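Local coordinates for CptN Toxin (Eubacterium rectale DSM 17629, PDB 4RMO), which serves as the toxin of the type III CptIN toxin-antitoxin system, bound to its RNA antitoxin, and is probably an endoribonuclease like its ToxN relatives, at residues A[54-57]-A[58-62]; A[86-89]-A[90-93]; A[145-148]-A[149-152]. All blocks are in the same frame, centred on the assembly; numbering follows the deposited sequence.

Two of the three contacts bind the RNA; contacts 1 and 3 lie towards the outside and contact 2 near the centre. Contact 1, the first turns of helix 54-65, is partly buried and holds nucleotides of chain B with a lysine amine, a tyrosine hydroxyl and an isoleucine methyl. Contact 2, the tight turn after strand 84-87, is buried and reads bases of the same RNA with an amide and a carboxylate. These two touch where Tyr57 meets Ala86 and Leu88. Contact 3, the start of helix 146-153, is a surface contact, its nearest atom about 8 Å from the RNA, made by a capping aspartate and a glutamine-glutamate bond; it reaches contact 2 through Ile146, whose CG2 meets the backbone oxygen of Met92 and CB of Phe93.

Contact 1 of 3, residues A[54-57]-A[58-62]; sequences IDKY and KKIVS. With nucleotides of chain B.
Tyr57 and Ile60, one helical turn apart, run next to each other and both end at the RNA; CD1 of Tyr57 is 4.1 Å from CD1 of Ile60. The Ile60 methyl sits over the face of the uracil of U4 of chain B, its CD1 3.3 Å from U4 C4. The neighbouring ring reaches further: Tyr57 OH donates to O6 of G3 of chain B at 2.6 Å, with that oxygen at the ring's edge and in its plane. Lys56 runs across one face of the same ring, its CG 4.1 Å above the plane and over the centre. With CG anti to the backbone N (chi1 170°) and the rest of the chain extended, the lysine lies along the tyrosine and brings NZ close to the phenol oxygen. There the amine gathers the RNA around itself. Lys56 NZ donates hydrogen bonds, each 2.9 Å long, to OP2 of A2, OP2 of G3 and N7 of G3, all in chain B. It thus ties two successive phosphates to a purine ring, while a weak bond to Tyr57 OH joins the two side chains; Lys23 also bonds that hydroxyl. On another side of the helix Lys58 crosses Ile54, its CD 3.8 Å from Ile54 CG2, an apolar contact made by the lysine's methylenes. Regular backbone bonds support these side chains, with Lys58 N donating to Ile54 O at 2.8 Å and Val61 N to Tyr57 O. Farther on, Ser62 OG donates back to Lys59 O. Helix 54-65 rests on strand 84-87, Ile54 on Glu84 and Tyr57 on Ala86, while Ile74 in the loop before strand 75-78 packs against Tyr57, Ile60 and Val61.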
loop_
_atom_site.group_PDB
_atom_site.type_symbol
_atom_site.label_atom_id
_atom_site.label_comp_id
_atom_site.label_asym_id
_atom_site.label_seq_id
_atom_site.Cartn_x
_atom_site.Cartn_y
_atom_site.Cartn_z
ATOM N N ILE A 54 25.094 15.622 5.251
ATOM C CA ILE A 54 23.673 15.759 5.417
ATOM C C ILE A 54 23.294 17.243 5.488
ATOM O O ILE A 54 22.281 17.628 4.937
ATOM C CB ILE A 54 23.202 15.015 6.678
ATOM C CG1 ILE A 54 23.557 13.517 6.638
ATOM C CG2 ILE A 54 21.698 15.142 6.871
ATOM C CD1 ILE A 54 23.168 12.830 5.342
ATOM N N ASP A 55 24.115 18.048 6.154
ATOM C CA ASP A 55 23.906 19.497 6.272
ATOM C C ASP A 55 23.815 20.099 4.866
ATOM O O ASP A 55 22.881 20.859 4.588
ATOM C CB ASP A 55 24.964 20.198 7.164
ATOM C CG ASP A 55 24.832 19.832 8.650
ATOM O OD1 ASP A 55 23.736 19.504 9.121
ATOM O OD2 ASP A 55 25.835 19.855 9.370
ATOM N N LYS A 56 24.694 19.678 3.949
ATOM C CA LYS A 56 24.653 20.216 2.611
ATOM C C LYS A 56 23.397 19.746 1.869
ATOM O O LYS A 56 22.688 20.555 1.245
ATOM C CB LYS A 56 25.888 19.819 1.803
ATOM C CG LYS A 56 25.774 20.161 0.311
ATOM C CD LYS A 56 27.045 19.840 -0.447
ATOM C CE LYS A 56 26.773 19.904 -1.949
ATOM N NZ LYS A 56 27.944 19.606 -2.756
ATOM N N TYR A 57 23.120 18.444 1.912
ATOM C CA TYR A 57 22.057 17.893 1.081
ATOM C C TYR A 57 20.654 18.170 1.598
ATOM O O TYR A 57 19.726 18.255 0.807
ATOM C CB TYR A 57 22.336 16.424 0.756
ATOM C CG TYR A 57 23.501 16.364 -0.254
ATOM C CD1 TYR A 57 23.309 16.736 -1.561
ATOM C CD2 TYR A 57 24.798 16.083 0.154
ATOM C CE1 TYR A 57 24.374 16.791 -2.464
ATOM C CE2 TYR A 57 25.872 16.157 -0.740
ATOM C CZ TYR A 57 25.641 16.480 -2.074
ATOM O OH TYR A 57 26.680 16.537 -2.986
ATOM N N LYS A 58 20.516 18.374 2.898
ATOM C CA LYS A 58 19.252 18.847 3.498
ATOM C C LYS A 58 18.840 20.198 2.938
ATOM O O LYS A 58 17.670 20.401 2.685
ATOM C CB LYS A 58 19.325 18.959 5.024
ATOM C CG LYS A 58 18.900 17.661 5.723
ATOM C CD LYS A 58 18.969 17.785 7.266
ATOM C CE LYS A 58 18.406 16.714 8.216
ATOM N NZ LYS A 58 17.260 15.892 7.737
ATOM N N LYS A 59 19.797 21.109 2.747
ATOM C CA LYS A 59 19.482 22.429 2.191
ATOM C C LYS A 59 18.963 22.301 0.791
ATOM O O LYS A 59 18.062 23.031 0.386
ATOM C CB LYS A 59 20.664 23.368 2.216
ATOM C CG LYS A 59 21.039 23.789 3.633
ATOM C CD LYS A 59 22.265 24.713 3.741
ATOM C CE LYS A 59 22.578 24.884 5.238
ATOM N NZ LYS A 59 23.992 25.261 5.501
ATOM N N ILE A 60 19.471 21.340 0.056
ATOM C CA ILE A 60 19.009 21.181 -1.314
ATOM C C ILE A 60 17.611 20.585 -1.359
ATOM O O ILE A 60 16.753 21.079 -2.088
ATOM C CB ILE A 60 20.004 20.361 -2.128
ATOM C CG1 ILE A 60 21.243 21.242 -2.350
ATOM C CG2 ILE A 60 19.385 19.933 -3.435
ATOM C CD1 ILE A 60 22.431 20.501 -2.839
ATOM N N VAL A 61 17.359 19.602 -0.504
ATOM C CA VAL A 61 15.999 19.094 -0.316
ATOM C C VAL A 61 14.986 20.205 0.072
ATOM O O VAL A 61 13.913 20.318 -0.536
ATOM C CB VAL A 61 15.965 17.987 0.751
ATOM C CG1 VAL A 61 14.521 17.644 1.205
ATOM C CG2 VAL A 61 16.657 16.746 0.203
ATOM N N SER A 62 15.348 21.017 1.051
ATOM C CA SER A 62 14.472 22.089 1.547
ATOM C C SER A 62 14.170 23.199 0.497
ATOM O O SER A 62 13.156 23.864 0.595
ATOM C CB SER A 62 14.983 22.639 2.888
ATOM O OG SER A 62 16.133 23.416 2.684
ATOM P P G B 3 29.542 23.460 -3.965
ATOM O OP1 G B 3 29.499 24.799 -3.415
ATOM O OP2 G B 3 28.894 22.341 -3.207
ATOM O "O5'" G B 3 28.901 23.354 -5.407
ATOM C "C5'" G B 3 29.356 24.166 -6.493
ATOM C "C4'" G B 3 28.851 23.592 -7.801
ATOM O "O4'" G B 3 29.388 22.248 -7.955
ATOM C "C3'" G B 3 27.346 23.415 -7.912
ATOM O "O3'" G B 3 26.701 24.586 -8.414
ATOM C "C2'" G B 3 27.240 22.297 -8.934
ATOM O "O2'" G B 3 27.343 22.739 -10.271
ATOM C "C1'" G B 3 28.418 21.410 -8.542
ATOM N N9 G B 3 28.050 20.380 -7.573
ATOM C C8 G B 3 28.083 20.482 -6.207
ATOM N N7 G B 3 27.633 19.419 -5.601
ATOM C C5 G B 3 27.306 18.550 -6.631
ATOM C C6 G B 3 26.778 17.244 -6.589
ATOM O O6 G B 3 26.530 16.550 -5.603
ATOM N N1 G B 3 26.590 16.724 -7.868
ATOM C C2 G B 3 26.838 17.397 -9.034
ATOM N N2 G B 3 26.558 16.743 -10.168
ATOM N N3 G B 3 27.327 18.624 -9.085
ATOM C C4 G B 3 27.550 19.130 -7.855
ATOM P P A B 2 30.974 18.509 -1.516
ATOM O OP1 A B 2 30.700 19.223 -0.274
ATOM O OP2 A B 2 29.963 17.575 -2.072
ATOM O "O5'" A B 2 31.339 19.510 -2.695
ATOM C "C5'" A B 2 32.308 20.569 -2.492
ATOM C "C4'" A B 2 32.639 21.190 -3.822
ATOM O "O4'" A B 2 33.162 20.161 -4.719
ATOM C "C3'" A B 2 31.455 21.772 -4.606
ATOM O "O3'" A B 2 31.095 23.091 -4.243
ATOM C "C2'" A B 2 31.993 21.771 -6.026
ATOM O "O2'" A B 2 32.934 22.788 -6.229
ATOM C "C1'" A B 2 32.739 20.442 -6.053
ATOM N N9 A B 2 31.901 19.348 -6.502
ATOM C C8 A B 2 31.304 18.364 -5.760
ATOM N N7 A B 2 30.657 17.480 -6.479
ATOM C C5 A B 2 30.888 17.883 -7.785
ATOM C C6 A B 2 30.484 17.354 -9.021
ATOM N N6 A B 2 29.732 16.254 -9.144
ATOM N N1 A B 2 30.891 17.992 -10.139
ATOM C C2 A B 2 31.644 19.090 -10.012
ATOM N N3 A B 2 32.088 19.683 -8.903
ATOM C C4 A B 2 31.677 19.015 -7.813
ATOM P P U B 4 25.835 25.544 -7.457
ATOM O OP1 U B 4 26.057 26.908 -7.971
ATOM O OP2 U B 4 26.118 25.212 -6.039
ATOM O "O5'" U B 4 24.340 25.050 -7.701
ATOM C "C5'" U B 4 23.764 25.089 -9.018
ATOM C "C4'" U B 4 22.353 24.554 -8.968
ATOM O "O4'" U B 4 22.411 23.105 -8.782
ATOM C "C3'" U B 4 21.472 25.077 -7.829
ATOM O "O3'" U B 4 20.088 24.972 -8.161
ATOM C "C2'" U B 4 21.670 24.020 -6.749
ATOM O "O2'" U B 4 20.657 23.933 -5.769
ATOM C "C1'" U B 4 21.697 22.757 -7.607
ATOM N N1 U B 4 22.368 21.621 -6.988
ATOM C C2 U B 4 21.706 20.413 -6.962
ATOM O O2 U B 4 20.604 20.254 -7.441
ATOM N N3 U B 4 22.395 19.392 -6.358
ATOM C C4 U B 4 23.649 19.465 -5.781
ATOM O O4 U B 4 24.164 18.449 -5.328
ATOM C C5 U B 4 24.266 20.753 -5.856
ATOM C C6 U B 4 23.624 21.759 -6.445
#

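Contact 2 of 3, residues A[86-89]-A[90-93]. With nucleotides of chain B.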
loop_
_atom_site.group_PDB
_atom_site.type_symbol
_atom_site.label_atom_id
_atom_site.label_comp_id
_atom_site.label_asym_id
_atom_site.label_seq_id
_atom_site.Cartn_x
_atom_site.Cartn_y
_atom_site.Cartn_z
ATOM N N ALA A 86 22.596 10.532 2.322
ATOM C CA ALA A 86 22.007 11.151 1.191
ATOM C C ALA A 86 22.247 10.351 -0.093
ATOM O O ALA A 86 23.366 10.032 -0.414
ATOM C CB ALA A 86 22.548 12.553 1.025
ATOM N N PHE A 87 21.162 10.040 -0.796
ATOM C CA PHE A 87 21.167 9.339 -2.049
ATOM C C PHE A 87 21.144 10.423 -3.096
ATOM O O PHE A 87 20.161 11.157 -3.175
ATOM C CB PHE A 87 19.927 8.493 -2.195
ATOM C CG PHE A 87 19.943 7.217 -1.390
ATOM C CD1 PHE A 87 19.869 7.241 0.007
ATOM C CD2 PHE A 87 19.937 5.997 -2.023
ATOM C CE1 PHE A 87 19.833 6.074 0.721
ATOM C CE2 PHE A 87 19.896 4.825 -1.318
ATOM C CZ PHE A 87 19.869 4.863 0.058
ATOM N N LEU A 88 22.235 10.578 -3.842
ATOM C CA LEU A 88 22.319 11.646 -4.820
ATOM C C LEU A 88 21.773 11.097 -6.136
ATOM O O LEU A 88 22.501 10.764 -7.066
ATOM C CB LEU A 88 23.710 12.197 -4.975
ATOM C CG LEU A 88 24.484 12.636 -3.723
ATOM C CD1 LEU A 88 25.669 13.550 -4.065
ATOM C CD2 LEU A 88 23.634 13.230 -2.659
ATOM N N ILE A 89 20.452 11.021 -6.189
ATOM C CA ILE A 89 19.769 10.412 -7.303
ATOM C C ILE A 89 20.067 11.241 -8.565
ATOM O O ILE A 89 20.171 10.695 -9.664
ATOM C CB ILE A 89 18.252 10.344 -7.016
ATOM C CG1 ILE A 89 18.035 9.616 -5.678
ATOM C CG2 ILE A 89 17.533 9.641 -8.140
ATOM C CD1 ILE A 89 16.581 9.358 -5.308
ATOM N N GLN A 90 20.174 12.558 -8.385
ATOM C CA GLN A 90 20.648 13.471 -9.426
ATOM C C GLN A 90 21.840 12.938 -10.216
ATOM O O GLN A 90 21.951 13.188 -11.408
ATOM C CB GLN A 90 21.036 14.813 -8.790
ATOM C CG GLN A 90 22.066 14.683 -7.680
ATOM C CD GLN A 90 22.394 15.990 -7.032
ATOM O OE1 GLN A 90 21.553 16.883 -6.932
ATOM N NE2 GLN A 90 23.629 16.100 -6.515
ATOM N N ASP A 91 22.717 12.182 -9.544
ATOM C CA ASP A 91 23.999 11.796 -10.113
ATOM C C ASP A 91 24.056 10.321 -10.397
ATOM O O ASP A 91 25.132 9.710 -10.447
ATOM C CB ASP A 91 25.115 12.180 -9.162
ATOM C CG ASP A 91 25.272 13.665 -9.049
ATOM O OD1 ASP A 91 25.164 14.358 -10.069
ATOM O OD2 ASP A 91 25.574 14.158 -7.937
HETATM N N MSE A 92 22.899 9.733 -10.581
HETATM C CA MSE A 92 22.851 8.302 -10.868
HETATM C C MSE A 92 23.453 8.005 -12.214
HETATM O O MSE A 92 23.471 8.877 -13.100
HETATM C CB MSE A 92 21.413 7.829 -10.858
HETATM C CG MSE A 92 20.621 8.463 -12.011
HETATM SE SE MSE A 92 18.706 8.035 -11.807
HETATM C CE MSE A 92 18.738 6.110 -12.128
ATOM N N PHE A 93 23.877 6.762 -12.410
ATOM C CA PHE A 93 24.599 6.419 -13.622
ATOM C C PHE A 93 24.622 4.941 -13.851
ATOM O O PHE A 93 24.348 4.169 -12.941
ATOM C CB PHE A 93 26.060 6.912 -13.508
ATOM C CG PHE A 93 26.817 6.255 -12.373
ATOM C CD1 PHE A 93 27.471 5.056 -12.553
ATOM C CD2 PHE A 93 26.872 6.852 -11.145
ATOM C CE1 PHE A 93 28.185 4.478 -11.540
ATOM C CE2 PHE A 93 27.560 6.273 -10.098
ATOM C CZ PHE A 93 28.217 5.057 -10.301
ATOM P P G B 3 29.542 23.460 -3.965
ATOM O OP1 G B 3 29.499 24.799 -3.415
ATOM O OP2 G B 3 28.894 22.341 -3.207
ATOM O "O5'" G B 3 28.901 23.354 -5.407
ATOM C "C5'" G B 3 29.356 24.166 -6.493
ATOM C "C4'" G B 3 28.851 23.592 -7.801
ATOM O "O4'" G B 3 29.388 22.248 -7.955
ATOM C "C3'" G B 3 27.346 23.415 -7.912
ATOM O "O3'" G B 3 26.701 24.586 -8.414
ATOM C "C2'" G B 3 27.240 22.297 -8.934
ATOM O "O2'" G B 3 27.343 22.739 -10.271
ATOM C "C1'" G B 3 28.418 21.410 -8.542
ATOM N N9 G B 3 28.050 20.380 -7.573
ATOM C C8 G B 3 28.083 20.482 -6.207
ATOM N N7 G B 3 27.633 19.419 -5.601
ATOM C C5 G B 3 27.306 18.550 -6.631
ATOM C C6 G B 3 26.778 17.244 -6.589
ATOM O O6 G B 3 26.530 16.550 -5.603
ATOM N N1 G B 3 26.590 16.724 -7.868
ATOM C C2 G B 3 26.838 17.397 -9.034
ATOM N N2 G B 3 26.558 16.743 -10.168
ATOM N N3 G B 3 27.327 18.624 -9.085
ATOM C C4 G B 3 27.550 19.130 -7.855
ATOM P P U B 4 25.835 25.544 -7.457
ATOM O OP1 U B 4 26.057 26.908 -7.971
ATOM O OP2 U B 4 26.118 25.212 -6.039
ATOM O "O5'" U B 4 24.340 25.050 -7.701
ATOM C "C5'" U B 4 23.764 25.089 -9.018
ATOM C "C4'" U B 4 22.353 24.554 -8.968
ATOM O "O4'" U B 4 22.411 23.105 -8.782
ATOM C "C3'" U B 4 21.472 25.077 -7.829
ATOM O "O3'" U B 4 20.088 24.972 -8.161
ATOM C "C2'" U B 4 21.670 24.020 -6.749
ATOM O "O2'" U B 4 20.657 23.933 -5.769
ATOM C "C1'" U B 4 21.697 22.757 -7.607
ATOM N N1 U B 4 22.368 21.621 -6.988
ATOM C C2 U B 4 21.706 20.413 -6.962
ATOM O O2 U B 4 20.604 20.254 -7.441
ATOM N N3 U B 4 22.395 19.392 -6.358
ATOM C C4 U B 4 23.649 19.465 -5.781
ATOM O O4 U B 4 24.164 18.449 -5.328
ATOM C C5 U B 4 24.266 20.753 -5.856
ATOM C C6 U B 4 23.624 21.759 -6.445
#
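The carboxylate of Asp91 has CD1 of Leu88 beside its OD2, the amide of Gln90 above its plane and a guanine in front of its two oxygens. It meets the Watson-Crick edge of G3 of chain B with both of them: G3 N1 donates to OD2 at 2.8 Å and G3 N2 to OD1 at 2.8 Å, the former almost straight (175°). Gln90 NE2 approaches OD2 from 52° out of the carboxylate plane, 3.1 Å away, so OD2 takes one bond from the base and a second from the amide. That amide in turn pairs with the uracil of U4 of chain B. U4 N3 donates to Gln90 OE1 at 2.7 Å, and NE2 of Gln90 gives a hydrogen to U4 O4. The shared NE2 fixes the rotation of the amide, since a flipped group would place an acceptor against both O4 and OD2. Gln90 CG stands between its backbone N and carbonyl carbon (chi1 56°), and the chain beyond it is extended, which carries the amide out to the uracil. Leu88 CD1 also comes within 3.5 Å of G3 O6. On the protein side of the turn Ile89 crosses Met92, a selenomethionine, with CG2 4.2 Å from SE. Asp91 N bonds back to Leu88 O, and Met92 N to Ile89 O. An inverse gamma turn is centred on Leu88, and a short 3-10 turn follows at Ile89 and Gln90. Pairing of a carboxylate with N1 and N2 is a familiar mode of guanine recognition, as in GTP-binding proteins; here the turn between strands 84-87 and 93-96 forms a base-reading site for two successive nucleotides.

Contact 3 of 3, residues A[145-148]-A[149-152]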
loop_
_atom_site.group_PDB
_atom_site.type_symbol
_atom_site.label_atom_id
_atom_site.label_comp_id
_atom_site.label_asym_id
_atom_site.label_seq_id
_atom_site.Cartn_x
_atom_site.Cartn_y
_atom_site.Cartn_z
ATOM N N ASP A 145 27.662 12.828 -17.891
ATOM C CA ASP A 145 27.187 12.441 -19.227
ATOM C C ASP A 145 26.883 10.975 -19.253
ATOM O O ASP A 145 27.674 10.138 -19.709
ATOM C CB ASP A 145 28.231 12.817 -20.276
ATOM C CG ASP A 145 27.721 12.668 -21.705
ATOM O OD1 ASP A 145 26.652 12.065 -21.962
ATOM O OD2 ASP A 145 28.456 13.113 -22.578
ATOM N N ILE A 146 25.732 10.655 -18.697
ATOM C CA ILE A 146 25.338 9.250 -18.569
ATOM C C ILE A 146 24.991 8.592 -19.921
ATOM O O ILE A 146 25.178 7.369 -20.075
ATOM C CB ILE A 146 24.178 9.059 -17.576
ATOM C CG1 ILE A 146 22.962 9.913 -17.951
ATOM C CG2 ILE A 146 24.645 9.419 -16.180
ATOM C CD1 ILE A 146 21.708 9.521 -17.183
ATOM N N GLN A 147 24.569 9.393 -20.895
ATOM C CA GLN A 147 24.373 8.863 -22.257
ATOM C C GLN A 147 25.703 8.285 -22.823
ATOM O O GLN A 147 25.761 7.160 -23.325
ATOM C CB GLN A 147 23.803 9.944 -23.182
ATOM C CG GLN A 147 23.346 9.455 -24.555
ATOM C CD GLN A 147 22.312 8.315 -24.493
ATOM O OE1 GLN A 147 21.546 8.180 -23.515
ATOM N NE2 GLN A 147 22.265 7.505 -25.560
ATOM N N LYS A 148 26.767 9.035 -22.686
ATOM C CA LYS A 148 28.054 8.577 -23.159
ATOM C C LYS A 148 28.468 7.273 -22.457
ATOM O O LYS A 148 28.878 6.313 -23.112
ATOM C CB LYS A 148 29.107 9.666 -22.935
ATOM C CG LYS A 148 30.456 9.362 -23.555
ATOM C CD LYS A 148 31.381 10.558 -23.404
ATOM C CE LYS A 148 32.795 10.059 -23.147
ATOM N NZ LYS A 148 33.845 11.070 -23.450
ATOM N N ILE A 149 28.300 7.231 -21.130
ATOM C CA ILE A 149 28.629 6.010 -20.359
ATOM C C ILE A 149 27.768 4.836 -20.794
ATOM O O ILE A 149 28.265 3.735 -21.022
ATOM C CB ILE A 149 28.459 6.218 -18.839
ATOM C CG1 ILE A 149 29.411 7.305 -18.335
ATOM C CG2 ILE A 149 28.778 4.917 -18.116
ATOM C CD1 ILE A 149 29.067 7.833 -16.963
ATOM N N TYR A 150 26.478 5.091 -20.931
ATOM C CA TYR A 150 25.539 4.063 -21.348
ATOM C C TYR A 150 25.937 3.444 -22.699
ATOM O O TYR A 150 25.974 2.229 -22.838
ATOM C CB TYR A 150 24.150 4.681 -21.448
ATOM C CG TYR A 150 22.987 3.757 -21.675
ATOM C CD1 TYR A 150 22.676 2.765 -20.767
ATOM C CD2 TYR A 150 22.110 3.953 -22.744
ATOM C CE1 TYR A 150 21.569 1.958 -20.940
ATOM C CE2 TYR A 150 20.987 3.161 -22.925
ATOM C CZ TYR A 150 20.728 2.163 -22.025
ATOM O OH TYR A 150 19.631 1.364 -22.177
ATOM N N GLU A 151 26.284 4.284 -23.666
ATOM C CA GLU A 151 26.725 3.777 -25.003
ATOM C C GLU A 151 28.025 3.008 -24.900
ATOM O O GLU A 151 28.154 1.945 -25.480
ATOM C CB GLU A 151 26.856 4.939 -26.007
ATOM C CG GLU A 151 25.482 5.564 -26.271
ATOM C CD GLU A 151 25.518 6.785 -27.162
ATOM O OE1 GLU A 151 26.626 7.312 -27.424
ATOM O OE2 GLU A 151 24.437 7.220 -27.590
ATOM N N ARG A 152 28.978 3.505 -24.110
ATOM C CA ARG A 152 30.227 2.758 -23.934
ATOM C C ARG A 152 29.968 1.374 -23.377
ATOM O O ARG A 152 30.595 0.402 -23.819
ATOM C CB ARG A 152 31.195 3.513 -23.046
ATOM C CG ARG A 152 32.630 3.009 -23.070
ATOM C CD ARG A 152 33.643 4.161 -23.102
ATOM N NE ARG A 152 34.995 3.981 -22.537
ATOM C CZ ARG A 152 35.636 2.833 -22.316
ATOM N NH1 ARG A 152 35.110 1.651 -22.606
ATOM N NH2 ARG A 152 36.836 2.891 -21.793
#
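Gln147 folds forward over Glu151, one turn further along the helix, and its NE2 donates to Glu151 OE2 at 3.0 Å. The amide and carboxylate planes stand 87° apart: the oxygen lies in the plane of the glutamine amide, whereas the nitrogen comes in from above the carboxylate. A turn at chi2 of Gln147 (56°) brings the amide round to its partner. Closer to the backbone, Glu151 CG lies 3.4 Å from Gln147 O, which accepts from Glu151 N at 2.9 Å. Asp145 is the N-cap of the helix, its OD1 accepting from Lys148 N at 3.1 Å. Asp145 O accepts from Ile149 N and also lies 3.6 Å from Ile149 CG1. Tyr150 turns off to another side, where its hydroxyl bonds Asp38. Helix 146-153 is set against several elements at once. Ile149 packs on Phe13 and Met17 of helix 11-17 and on Pro94 of strand 93-96; Ile146 reaches Phe93 and Pro94 on that strand and Leu130 and Leu133 of helix 116-134.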